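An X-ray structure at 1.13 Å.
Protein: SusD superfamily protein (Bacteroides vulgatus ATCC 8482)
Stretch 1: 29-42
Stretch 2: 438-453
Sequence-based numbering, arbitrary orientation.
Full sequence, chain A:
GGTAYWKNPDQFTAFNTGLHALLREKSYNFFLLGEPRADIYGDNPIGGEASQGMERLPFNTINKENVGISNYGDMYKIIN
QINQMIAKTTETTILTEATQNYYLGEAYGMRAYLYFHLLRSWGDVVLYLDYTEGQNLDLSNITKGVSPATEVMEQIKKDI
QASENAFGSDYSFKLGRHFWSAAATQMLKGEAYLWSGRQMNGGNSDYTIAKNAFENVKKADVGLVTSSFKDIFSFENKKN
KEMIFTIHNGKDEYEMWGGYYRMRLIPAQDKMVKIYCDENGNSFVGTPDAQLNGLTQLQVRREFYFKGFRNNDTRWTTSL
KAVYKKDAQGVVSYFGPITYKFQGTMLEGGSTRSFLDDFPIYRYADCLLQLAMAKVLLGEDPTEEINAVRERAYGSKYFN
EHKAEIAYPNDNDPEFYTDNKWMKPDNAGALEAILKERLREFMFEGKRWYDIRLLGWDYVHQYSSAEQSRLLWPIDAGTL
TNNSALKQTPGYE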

ATOM      1  N   ASN A  29       8.192  -4.514  -3.347  1.00  7.21           N
ATOM      2  CA  ASN A  29       7.292  -5.345  -4.146  1.00  7.07           C
ATOM      3  C   ASN A  29       5.837  -5.167  -3.770  1.00  7.20           C
ATOM      4  O   ASN A  29       4.981  -5.176  -4.661  1.00  7.29           O
ATOM      5  CB  ASN A  29       7.683  -6.802  -4.063  1.00  7.75           C
ATOM      6  CG  ASN A  29       8.868  -7.170  -4.906  1.00  8.61           C
ATOM      7  OD1 ASN A  29       9.339  -6.395  -5.717  1.00 10.84           O
ATOM      8  ND2 ASN A  29       9.340  -8.407  -4.723  1.00 10.16           N
ATOM      9  N   PHE A  30       5.506  -4.980  -2.501  1.00  6.99           N
ATOM     10  CA  PHE A  30       4.102  -4.752  -2.128  1.00  7.23           C
ATOM     11  C   PHE A  30       3.601  -3.474  -2.761  1.00  6.78           C
ATOM     12  O   PHE A  30       2.456  -3.408  -3.209  1.00  7.31           O
ATOM     13  CB  PHE A  30       3.918  -4.713  -0.595  1.00  7.91           C
ATOM     14  CG  PHE A  30       4.346  -5.966   0.124  1.00  8.78           C
ATOM     15  CD1 PHE A  30       4.233  -7.246  -0.455  1.00 10.06           C
ATOM     16  CD2 PHE A  30       4.865  -5.896   1.411  1.00  9.59           C
ATOM     17  CE1 PHE A  30       4.658  -8.382   0.225  1.00 11.75           C
ATOM     18  CE2 PHE A  30       5.282  -7.036   2.089  1.00 10.52           C
ATOM     19  CZ  PHE A  30       5.202  -8.274   1.482  1.00 12.64           C
ATOM     20  N   PHE A  31       4.414  -2.411  -2.768  1.00  6.93           N
ATOM     21  CA  PHE A  31       4.082  -1.199  -3.489  1.00  6.85           C
ATOM     22  C   PHE A  31       3.822  -1.469  -4.961  1.00  6.04           C
ATOM     23  O   PHE A  31       2.810  -1.051  -5.518  1.00  6.47           O
ATOM     24  CB  PHE A  31       5.153  -0.135  -3.288  1.00  6.77           C
ATOM     25  CG  PHE A  31       5.075   1.013  -4.250  1.00  6.27           C
ATOM     26  CD1 PHE A  31       4.075   1.985  -4.147  1.00  7.41           C
ATOM     27  CD2 PHE A  31       5.980   1.075  -5.305  1.00  7.07           C
ATOM     28  CE1 PHE A  31       4.056   3.026  -5.087  1.00  7.66           C
ATOM     29  CE2 PHE A  31       5.941   2.104  -6.227  1.00  8.08           C
ATOM     30  CZ  PHE A  31       4.970   3.070  -6.115  1.00  8.10           C
ATOM     31  N   LEU A  32       4.772  -2.152  -5.609  1.00  5.95           N
ATOM     32  CA  LEU A  32       4.653  -2.387  -7.035  1.00  6.40           C
ATOM     33  C   LEU A  32       3.413  -3.188  -7.400  1.00  5.75           C
ATOM     34  O   LEU A  32       2.776  -2.930  -8.434  1.00  6.64           O
ATOM     35  CB  LEU A  32       5.889  -3.117  -7.586  1.00  7.01           C
ATOM     36  CG  LEU A  32       7.234  -2.353  -7.585  1.00  7.08           C
ATOM     37  CD1 LEU A  32       8.318  -3.299  -8.145  1.00  9.03           C
ATOM     38  CD2 LEU A  32       7.147  -1.031  -8.317  1.00  8.57           C
ATOM     39  N   LEU A  33       3.094  -4.194  -6.583  1.00  6.16           N
ATOM     40  CA  LEU A  33       1.941  -5.018  -6.855  1.00  6.13           C
ATOM     41  C   LEU A  33       0.649  -4.248  -6.646  1.00  6.45           C
ATOM     42  O   LEU A  33      -0.341  -4.511  -7.358  1.00  6.83           O
ATOM     43  CB  LEU A  33       1.946  -6.252  -5.919  1.00  6.91           C
ATOM     44  CG  LEU A  33       3.035  -7.281  -6.230  1.00  7.29           C
ATOM     45  CD1 LEU A  33       3.030  -8.348  -5.149  1.00  9.81           C
ATOM     46  CD2 LEU A  33       2.827  -7.904  -7.597  1.00  8.54           C
ATOM     47  N   GLY A  34       0.629  -3.298  -5.709  1.00  6.30           N
ATOM     48  CA  GLY A  34      -0.622  -2.690  -5.317  1.00  6.28           C
ATOM     49  C   GLY A  34      -0.954  -1.344  -5.914  1.00  5.93           C
ATOM     50  O   GLY A  34      -2.103  -0.906  -5.765  1.00  6.44           O
ATOM     51  N   GLU A  35      -0.011  -0.696  -6.634  1.00  5.77           N
ATOM     52  CA  GLU A  35      -0.216   0.685  -7.069  1.00  5.66           C
ATOM     53  C   GLU A  35       0.091   1.031  -8.528  1.00  5.83           C
ATOM     54  O   GLU A  35      -0.815   1.524  -9.210  1.00  6.06           O
ATOM     55  CB  GLU A  35       0.384   1.655  -6.062  1.00  6.20           C
ATOM     56  CG  GLU A  35       0.350   3.100  -6.460  1.00  6.74           C
ATOM     57  CD  GLU A  35       0.758   4.052  -5.341  1.00  6.12           C
ATOM     58  OE1 GLU A  35       0.562   3.704  -4.159  1.00  6.52           O
ATOM     59  OE2 GLU A  35       1.257   5.170  -5.642  1.00  6.61           O
ATOM     60  N   PRO A  36       1.326   0.854  -9.034  1.00  5.78           N
ATOM     61  CA  PRO A  36       1.678   1.499 -10.301  1.00  5.96           C
ATOM     62  C   PRO A  36       1.054   0.994 -11.582  1.00  5.89           C
ATOM     63  O   PRO A  36       1.235   1.672 -12.603  1.00  6.44           O
ATOM     64  CB  PRO A  36       3.210   1.412 -10.358  1.00  6.82           C
ATOM     65  CG  PRO A  36       3.639   1.198  -8.964  1.00  9.88           C
ATOM     66  CD  PRO A  36       2.545   0.399  -8.340  1.00  6.30           C
ATOM     67  N   ARG A  37       0.340  -0.131 -11.575  1.00  5.65           N
ATOM     68  CA  ARG A  37      -0.423  -0.501 -12.776  1.00  6.34           C
ATOM     69  C   ARG A  37      -1.687   0.323 -13.010  1.00  6.16           C
ATOM     70  O   ARG A  37      -2.296   0.196 -14.061  1.00  6.82           O
ATOM     71  CB  ARG A  37      -0.746  -2.001 -12.750  1.00  6.18           C
ATOM     72  CG  ARG A  37       0.450  -2.895 -12.927  1.00  6.59           C
ATOM     73  CD  ARG A  37       0.127  -4.367 -12.976  1.00  7.25           C
ATOM     74  NE  ARG A  37      -0.671  -4.621 -14.167  1.00  6.74           N
ATOM     75  CZ  ARG A  37      -1.223  -5.793 -14.464  1.00  7.27           C
ATOM     76  NH1 ARG A  37      -1.040  -6.839 -13.695  1.00  7.74           N
ATOM     77  NH2 ARG A  37      -1.930  -5.908 -15.591  1.00  8.01           N
ATOM     78  N   ALA A  38      -2.080   1.161 -12.045  1.00  6.49           N
ATOM     79  CA  ALA A  38      -3.275   1.997 -12.183  1.00  6.49           C
ATOM     80  C   ALA A  38      -2.906   3.316 -12.854  1.00  5.98           C
ATOM     81  O   ALA A  38      -2.111   3.305 -13.801  1.00  6.62           O
ATOM     82  CB  ALA A  38      -3.995   2.121 -10.817  1.00  6.76           C
ATOM     83  N   ASP A  39      -3.499   4.429 -12.414  1.00  6.49           N
ATOM     84  CA  ASP A  39      -3.561   5.652 -13.199  1.00  6.23           C
ATOM     85  C   ASP A  39      -2.709   6.801 -12.645  1.00  6.71           C
ATOM     86  O   ASP A  39      -2.680   7.893 -13.239  1.00  7.44           O
ATOM     87  CB  ASP A  39      -5.017   6.108 -13.367  1.00  6.93           C
ATOM     88  CG  ASP A  39      -5.846   6.147 -12.089  1.00  6.34           C
ATOM     89  OD1 ASP A  39      -5.381   5.683 -11.012  1.00  7.29           O
ATOM     90  OD2 ASP A  39      -7.009   6.635 -12.197  1.00  7.51           O
ATOM     91  N   ILE A  40      -1.941   6.594 -11.578  1.00  6.42           N
ATOM     92  CA  ILE A  40      -1.173   7.681 -10.991  1.00  6.56           C
ATOM     93  C   ILE A  40       0.034   8.103 -11.846  1.00  6.26           C
ATOM     94  O   ILE A  40       0.350   9.290 -11.932  1.00  6.90           O
ATOM     95  CB  ILE A  40      -0.755   7.333  -9.549  1.00  6.29           C
ATOM     96  CG1 ILE A  40      -1.968   7.258  -8.623  1.00  6.84           C
ATOM     97  CG2 ILE A  40       0.315   8.319  -9.020  1.00  7.32           C
ATOM     98  CD1 ILE A  40      -1.707   6.529  -7.316  1.00  9.37           C
ATOM     99  N   TYR A  41       0.701   7.110 -12.418  1.00  6.14           N
ATOM    100  CA  TYR A  41       1.956   7.304 -13.118  1.00  6.16           C
ATOM    101  C   TYR A  41       1.779   7.175 -14.618  1.00  6.44           C
ATOM    102  O   TYR A  41       0.681   6.952 -15.100  1.00  7.91           O
ATOM    103  CB  TYR A  41       3.049   6.312 -12.626  1.00  6.65           C
ATOM    104  CG  TYR A  41       3.178   6.240 -11.134  1.00  6.40           C
ATOM    105  CD1 TYR A  41       3.993   7.097 -10.431  1.00  6.34           C
ATOM    106  CD2 TYR A  41       2.416   5.345 -10.409  1.00  6.85           C
ATOM    107  CE1 TYR A  41       4.064   7.048  -9.056  1.00  6.60           C
ATOM    108  CE2 TYR A  41       2.455   5.288  -9.035  1.00  7.29           C
ATOM    109  CZ  TYR A  41       3.294   6.176  -8.332  1.00  6.42           C
ATOM    110  OH  TYR A  41       3.393   6.151  -6.964  1.00  7.37           O
ATOM    111  N   GLY A  42       2.876   7.326 -15.368  1.00  7.05           N
ATOM    112  CA  GLY A  42       2.881   7.104 -16.805  1.00  7.19           C
ATOM    113  C   GLY A  42       3.510   8.215 -17.609  1.00  6.75           C
ATOM    114  O   GLY A  42       3.870   7.993 -18.771  1.00  7.48           O
ATOM    115  N   ARG A 438      -9.770   6.912  -1.172  1.00  6.20           N
ATOM    116  CA  ARG A 438      -8.600   6.085  -1.047  1.00  5.84           C
ATOM    117  C   ARG A 438      -7.461   6.565  -1.926  1.00  5.96           C
ATOM    118  O   ARG A 438      -6.285   6.489  -1.544  1.00  6.65           O
ATOM    119  CB  ARG A 438      -8.908   4.600  -1.329  1.00  6.38           C
ATOM    120  CG  ARG A 438      -9.772   3.963  -0.272  1.00  6.98           C
ATOM    121  CD  ARG A 438      -9.980   2.476  -0.519  1.00  8.09           C
ATOM    122  NE  ARG A 438      -8.802   1.686  -0.375  1.00  8.19           N
ATOM    123  CZ  ARG A 438      -8.275   1.297   0.760  1.00  7.15           C
ATOM    124  NH1 ARG A 438      -8.795   1.650   1.914  1.00  7.43           N
ATOM    125  NH2 ARG A 438      -7.194   0.510   0.742  1.00  9.12           N
ATOM    126  N   LEU A 439      -7.785   7.082  -3.111  1.00  6.25           N
ATOM    127  CA  LEU A 439      -6.771   7.629  -4.001  1.00  6.52           C
ATOM    128  C   LEU A 439      -6.047   8.800  -3.302  1.00  5.82           C
ATOM    129  O   LEU A 439      -4.825   8.875  -3.268  1.00  6.35           O
ATOM    130  CB  LEU A 439      -7.383   8.046  -5.345  1.00  6.20           C
ATOM    131  CG  LEU A 439      -6.457   8.740  -6.334  1.00  7.00           C
ATOM    132  CD1 LEU A 439      -5.185   7.994  -6.633  1.00  8.87           C
ATOM    133  CD2 LEU A 439      -7.227   9.090  -7.573  1.00  9.08           C
ATOM    134  N   ARG A 440      -6.847   9.716  -2.768  1.00  5.75           N
ATOM    135  CA  ARG A 440      -6.313  10.870  -2.069  1.00  5.77           C
ATOM    136  C   ARG A 440      -5.523  10.479  -0.834  1.00  6.03           C
ATOM    137  O   ARG A 440      -4.535  11.164  -0.480  1.00  6.28           O
ATOM    138  CB  ARG A 440      -7.473  11.823  -1.705  1.00  6.19           C
ATOM    139  CG  ARG A 440      -8.058  12.522  -2.916  1.00  6.42           C
ATOM    140  CD  ARG A 440      -9.257  13.378  -2.564  1.00  6.69           C
ATOM    141  NE  ARG A 440      -9.683  14.158  -3.724  1.00  6.61           N
ATOM    142  CZ  ARG A 440     -10.851  14.773  -3.852  1.00  6.66           C
ATOM    143  NH1 ARG A 440     -11.809  14.608  -2.961  1.00  6.80           N
ATOM    144  NH2 ARG A 440     -11.049  15.518  -4.927  1.00  7.32           N
ATOM    145  N   GLU A 441      -5.930   9.434  -0.117  1.00  6.14           N
ATOM    146  CA  GLU A 441      -5.397   9.084   1.177  1.00  5.74           C
ATOM    147  C   GLU A 441      -4.083   8.275   1.036  1.00  6.26           C
ATOM    148  O   GLU A 441      -3.238   8.369   1.936  1.00  6.17           O
ATOM    149  CB  GLU A 441      -6.461   8.264   1.929  1.00  5.92           C
ATOM    150  CG  GLU A 441      -6.124   7.938   3.361  1.00  6.10           C
ATOM    151  CD  GLU A 441      -6.003   9.131   4.323  1.00  6.04           C
ATOM    152  OE1 GLU A 441      -6.628  10.173   4.031  1.00  7.07           O
ATOM    153  OE2 GLU A 441      -5.335   8.949   5.395  1.00  6.63           O
ATOM    154  N   PHE A 442      -3.926   7.461  -0.011  1.00  5.80           N
ATOM    155  CA  PHE A 442      -2.951   6.385  -0.031  1.00  5.79           C
ATOM    156  C   PHE A 442      -1.918   6.457  -1.142  1.00  5.67           C
ATOM    157  O   PHE A 442      -1.288   5.452  -1.461  1.00  5.99           O
ATOM    158  CB  PHE A 442      -3.641   4.998  -0.049  1.00  5.58           C
ATOM    159  CG  PHE A 442      -4.414   4.718   1.226  1.00  6.13           C
ATOM    160  CD1 PHE A 442      -3.733   4.540   2.428  1.00  7.10           C
ATOM    161  CD2 PHE A 442      -5.795   4.652   1.228  1.00  6.39           C
ATOM    162  CE1 PHE A 442      -4.434   4.289   3.618  1.00  7.65           C
ATOM    163  CE2 PHE A 442      -6.472   4.409   2.393  1.00  7.58           C
ATOM    164  CZ  PHE A 442      -5.811   4.299   3.588  1.00  7.67           C
HETATM  165  N   MSE A 443      -1.642   7.645  -1.700  1.00  6.17           N
HETATM  166  CA  MSE A 443      -0.573   7.710  -2.684  1.00  5.57           C
HETATM  167  C   MSE A 443       0.709   7.163  -2.136  1.00  5.43           C
HETATM  168  O   MSE A 443       1.088   7.469  -0.982  1.00  6.09           O
HETATM  169  CB  MSE A 443      -0.339   9.165  -3.165  1.00  6.52           C
HETATM  170  CG  MSE A 443      -1.505   9.827  -3.810  1.00  6.51           C
HETATM  171 SE   MSE A 443      -1.039  11.492  -4.658  1.00  6.58          SE
HETATM  172  CE  MSE A 443      -0.213  10.696  -6.238  1.00  8.20           C
ATOM    173  N   PHE A 444       1.435   6.372  -2.946  1.00  5.90           N
ATOM    174  CA  PHE A 444       2.729   5.792  -2.562  1.00  5.90           C
ATOM    175  C   PHE A 444       2.634   4.713  -1.470  1.00  5.81           C
ATOM    176  O   PHE A 444       3.642   4.264  -0.984  1.00  7.43           O
ATOM    177  CB  PHE A 444       3.790   6.868  -2.189  1.00  6.55           C
ATOM    178  CG  PHE A 444       3.743   8.055  -3.094  1.00  5.72           C
ATOM    179  CD1 PHE A 444       4.012   7.937  -4.453  1.00  6.66           C
ATOM    180  CD2 PHE A 444       3.344   9.301  -2.639  1.00  6.73           C
ATOM    181  CE1 PHE A 444       3.895   8.964  -5.320  1.00  7.69           C
ATOM    182  CE2 PHE A 444       3.230  10.378  -3.515  1.00  7.24           C
ATOM    183  CZ  PHE A 444       3.506  10.195  -4.866  1.00  7.94           C
ATOM    184  N   GLU A 445       1.422   4.253  -1.153  1.00  5.87           N
ATOM    185  CA  GLU A 445       1.201   3.237  -0.153  1.00  5.46           C
ATOM    186  C   GLU A 445       0.711   1.918  -0.723  1.00  5.84           C
ATOM    187  O   GLU A 445       0.440   0.993   0.027  1.00  6.86           O
ATOM    188  CB  GLU A 445       0.307   3.733   0.984  1.00  6.21           C
ATOM    189  CG  GLU A 445       0.961   4.820   1.841  1.00  5.86           C
ATOM    190  CD  GLU A 445       0.003   5.344   2.883  1.00  6.44           C
ATOM    191  OE1 GLU A 445      -0.142   4.620   3.907  1.00  7.12           O
ATOM    192  OE2 GLU A 445      -0.525   6.470   2.726  1.00  6.87           O
ATOM    193  N   GLY A 446       0.625   1.799  -2.036  1.00  5.51           N
ATOM    194  CA  GLY A 446       0.391   0.463  -2.599  1.00  6.02           C
ATOM    195  C   GLY A 446      -1.063  -0.019  -2.639  1.00  5.64           C
ATOM    196  O   GLY A 446      -1.310  -1.212  -2.530  1.00  6.42           O
ATOM    197  N   LYS A 447      -2.008   0.901  -2.820  1.00  5.59           N
ATOM    198  CA  LYS A 447      -3.432   0.574  -2.730  1.00  5.77           C
ATOM    199  C   LYS A 447      -4.240   0.680  -4.027  1.00  6.04           C
ATOM    200  O   LYS A 447      -5.159  -0.112  -4.209  1.00  6.64           O
ATOM    201  CB  LYS A 447      -4.136   1.431  -1.688  1.00  6.06           C
ATOM    202  CG  LYS A 447      -3.430   1.458  -0.326  1.00  6.74           C
ATOM    203  CD  LYS A 447      -3.195   0.084   0.296  1.00  6.98           C
ATOM    204  CE  LYS A 447      -2.567   0.185   1.666  1.00  7.00           C
ATOM    205  NZ  LYS A 447      -2.229  -1.143   2.284  1.00  7.69           N
ATOM    206  N   ARG A 448      -3.946   1.648  -4.901  1.00  5.92           N
ATOM    207  CA  ARG A 448      -4.865   2.020  -5.965  1.00  5.77           C
ATOM    208  C   ARG A 448      -5.184   0.905  -6.933  1.00  6.06           C
ATOM    209  O   ARG A 448      -6.351   0.795  -7.366  1.00  6.39           O
ATOM    210  CB  ARG A 448      -4.307   3.259  -6.695  1.00  6.41           C
ATOM    211  CG  ARG A 448      -5.100   3.731  -7.893  1.00  6.66           C
ATOM    212  CD  ARG A 448      -6.480   4.254  -7.581  1.00  6.62           C
ATOM    213  NE  ARG A 448      -7.000   4.948  -8.747  1.00  6.34           N
ATOM    214  CZ  ARG A 448      -8.187   5.554  -8.775  1.00  6.26           C
ATOM    215  NH1 ARG A 448      -9.023   5.483  -7.761  1.00  6.59           N
ATOM    216  NH2 ARG A 448      -8.527   6.266  -9.843  1.00  7.26           N
ATOM    217  N   TRP A 449      -4.180   0.142  -7.374  1.00  5.46           N
ATOM    218  CA  TRP A 449      -4.445  -0.971  -8.266  1.00  6.37           C
ATOM    219  C   TRP A 449      -5.296  -2.051  -7.619  1.00  5.96           C
ATOM    220  O   TRP A 449      -6.262  -2.549  -8.204  1.00  6.39           O
ATOM    221  CB  TRP A 449      -3.132  -1.507  -8.828  1.00  6.19           C
ATOM    222  CG  TRP A 449      -3.263  -2.804  -9.591  1.00  6.62           C
ATOM    223  CD1 TRP A 449      -2.905  -4.031  -9.141  1.00  6.38           C
ATOM    224  CD2 TRP A 449      -3.756  -2.994 -10.937  1.00  6.13           C
ATOM    225  NE1 TRP A 449      -3.118  -4.991 -10.101  1.00  6.41           N
ATOM    226  CE2 TRP A 449      -3.629  -4.391 -11.218  1.00  6.06           C
ATOM    227  CE3 TRP A 449      -4.243  -2.150 -11.915  1.00  6.57           C
ATOM    228  CZ2 TRP A 449      -4.021  -4.920 -12.423  1.00  7.32           C
ATOM    229  CZ3 TRP A 449      -4.620  -2.669 -13.123  1.00  7.16           C
ATOM    230  CH2 TRP A 449      -4.493  -4.061 -13.365  1.00  6.56           C
ATOM    231  N   TYR A 450      -4.988  -2.397  -6.383  1.00  5.95           N
ATOM    232  CA  TYR A 450      -5.793  -3.379  -5.677  1.00  6.36           C
ATOM    233  C   TYR A 450      -7.217  -2.859  -5.470  1.00  6.88           C
ATOM    234  O   TYR A 450      -8.158  -3.657  -5.508  1.00  7.25           O
ATOM    235  CB  TYR A 450      -5.123  -3.763  -4.369  1.00  6.92           C
ATOM    236  CG  TYR A 450      -3.938  -4.683  -4.460  1.00  7.10           C
ATOM    237  CD1 TYR A 450      -3.854  -5.684  -5.401  1.00  7.06           C
ATOM    238  CD2 TYR A 450      -2.930  -4.654  -3.503  1.00  6.75           C
ATOM    239  CE1 TYR A 450      -2.839  -6.620  -5.394  1.00  6.97           C
ATOM    240  CE2 TYR A 450      -1.912  -5.563  -3.510  1.00  6.79           C
ATOM    241  CZ  TYR A 450      -1.880  -6.596  -4.404  1.00  6.77           C
ATOM    242  OH  TYR A 450      -0.913  -7.579  -4.383  1.00  7.48           O
ATOM    243  N   ASP A 451      -7.403  -1.556  -5.243  1.00  6.46           N
ATOM    244  CA  ASP A 451      -8.760  -0.996  -5.079  1.00  6.93           C
ATOM    245  C   ASP A 451      -9.604  -1.237  -6.309  1.00  6.94           C
ATOM    246  O   ASP A 451     -10.761  -1.672  -6.238  1.00  7.88           O
ATOM    247  CB  ASP A 451      -8.682   0.531  -4.856  1.00  7.50           C
ATOM    248  CG  ASP A 451      -8.094   1.002  -3.545  1.00  8.28           C
ATOM    249  OD1 ASP A 451      -7.994   0.206  -2.602  1.00  9.35           O
ATOM    250  OD2 ASP A 451      -7.792   2.239  -3.489  1.00 10.33           O
ATOM    251  N   ILE A 452      -9.084  -0.887  -7.483  1.00  6.65           N
ATOM    252  CA  ILE A 452      -9.856  -1.002  -8.702  1.00  7.16           C
ATOM    253  C   ILE A 452     -10.048  -2.456  -9.091  1.00  6.49           C
ATOM    254  O   ILE A 452     -11.104  -2.865  -9.569  1.00  7.20           O
ATOM    255  CB  ILE A 452      -9.331  -0.069  -9.820  1.00  6.41           C
ATOM    256  CG1 ILE A 452      -7.956  -0.476 -10.344  1.00  7.04           C
ATOM    257  CG2 ILE A 452      -9.377   1.380  -9.335  1.00  7.50           C
ATOM    258  CD1 ILE A 452      -7.390   0.464 -11.409  1.00  7.30           C
ATOM    259  N   ARG A 453      -9.019  -3.283  -8.874  1.00  6.45           N
ATOM    260  CA  ARG A 453      -9.134  -4.713  -9.109  1.00  6.69           C
ATOM    261  C   ARG A 453     -10.238  -5.337  -8.251  1.00  7.16           C
ATOM    262  O   ARG A 453     -11.020  -6.167  -8.751  1.00  7.14           O
ATOM    263  CB  ARG A 453      -7.815  -5.407  -8.797  1.00  6.50           C
ATOM    264  CG  ARG A 453      -6.788  -5.280  -9.925  1.00  7.11           C
ATOM    265  CD  ARG A 453      -6.981  -6.349 -10.980  1.00  7.91           C
ATOM    266  NE  ARG A 453      -6.509  -7.659 -10.486  1.00  7.67           N
ATOM    267  CZ  ARG A 453      -7.195  -8.784 -10.432  1.00  8.14           C
ATOM    268  NH1 ARG A 453      -8.477  -8.832 -10.794  1.00  9.37           N
ATOM    269  NH2 ARG A 453      -6.592  -9.872  -9.987  1.00  9.24           N
TER
HETATM  270  O   HOH W   1       0.268  -3.207  -1.496  1.00  9.61           O
HETATM  271  O   HOH W   2      -1.095  -6.931  -8.467  1.00  7.49           O
HETATM  272  O   HOH W   3      -2.135   3.633  -3.747  1.00  7.06           O

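The two stretches, about 400 residues apart in sequence, bury 873 Å² between them, and the nearest CA pair across the stretches is Phe31 CA and Gly446 CA, 4.1 Å apart. At Phe30 the link is through water: water 1 donates to Phe30 O (2.8 Å) and to Gly446 O (2.7 Å). The Phe31 ring, with chi1 at 166°, presents its edge to Gly446 N, which lies 4.0 Å from Phe31 CD1.

Leu33 packs CB against Tyr450 CZ at 4.1 Å. Its carbonyl is reached by water 2, which donates to Leu33 O (2.8 Å) and weakly accepts from Trp449 NE1 (3.2 Å).

Gly34, at the end of its helix, shows why a bare CA fits here. Gly34 CA lies 3.8 Å from the centroid of the Tyr450 ring and 24° off the ring normal, a CH-pi contact, and it also makes a CA-H...O contact with Gly446 O at 3.2 Å. An ideal CB on Gly34 would fall 2.0 Å from Gly446 O, a clash. Gly34 O faces the start of helix 448-453, where amides lack partners from a preceding turn; it accepts weak hydrogen bonds from Trp449 N (2.8 Å, but an angle of only 124°) and Tyr450 N (3.3 Å, 157°).

Glu35 leaves helical geometry and extends its side chain (chi1 and chi2 both t) to the loop ahead of that helix. Glu35 OE1 accepts from Gly446 N (2.9 Å, 160°), and Glu35 OE2 from Phe444 N (3.0 Å, 149°), so the carboxylate holds two backbone amides of the loop. Water 3 extends this network, donating to Glu35 OE1 (2.7 Å) and Phe442 O (3.0 Å) while accepting from Lys447 N (2.9 Å).

Within the type I turn from Glu35 to Ala38, Arg37 lies over Trp449: Arg37 CB sits 3.8 Å from the centroid of the six-membered ring, 19° off its normal, and Trp449 CZ2 lies over one guanidinium face, 3.6 Å from Arg37 CZ. Ala38 CB points toward stretch 2 and meets Ile452 CD1 at 3.8 Å.

Asp39 forms a two-pronged salt bridge, with Arg448 NE to Asp39 OD1 at 2.9 Å (160°) and Arg448 NH2 to Asp39 OD2 at 2.8 Å (169°). Ile40 then adds apolar packing, CD1 to Leu439 CD1 at 3.8 Å and CG2 to selenomethionine Met443 CE at 3.7 Å. Finally, Tyr41 OH donates to Glu35 OE2 (2.7 Å), while Tyr41 CZ lies 4.1 Å from Phe444 CE1.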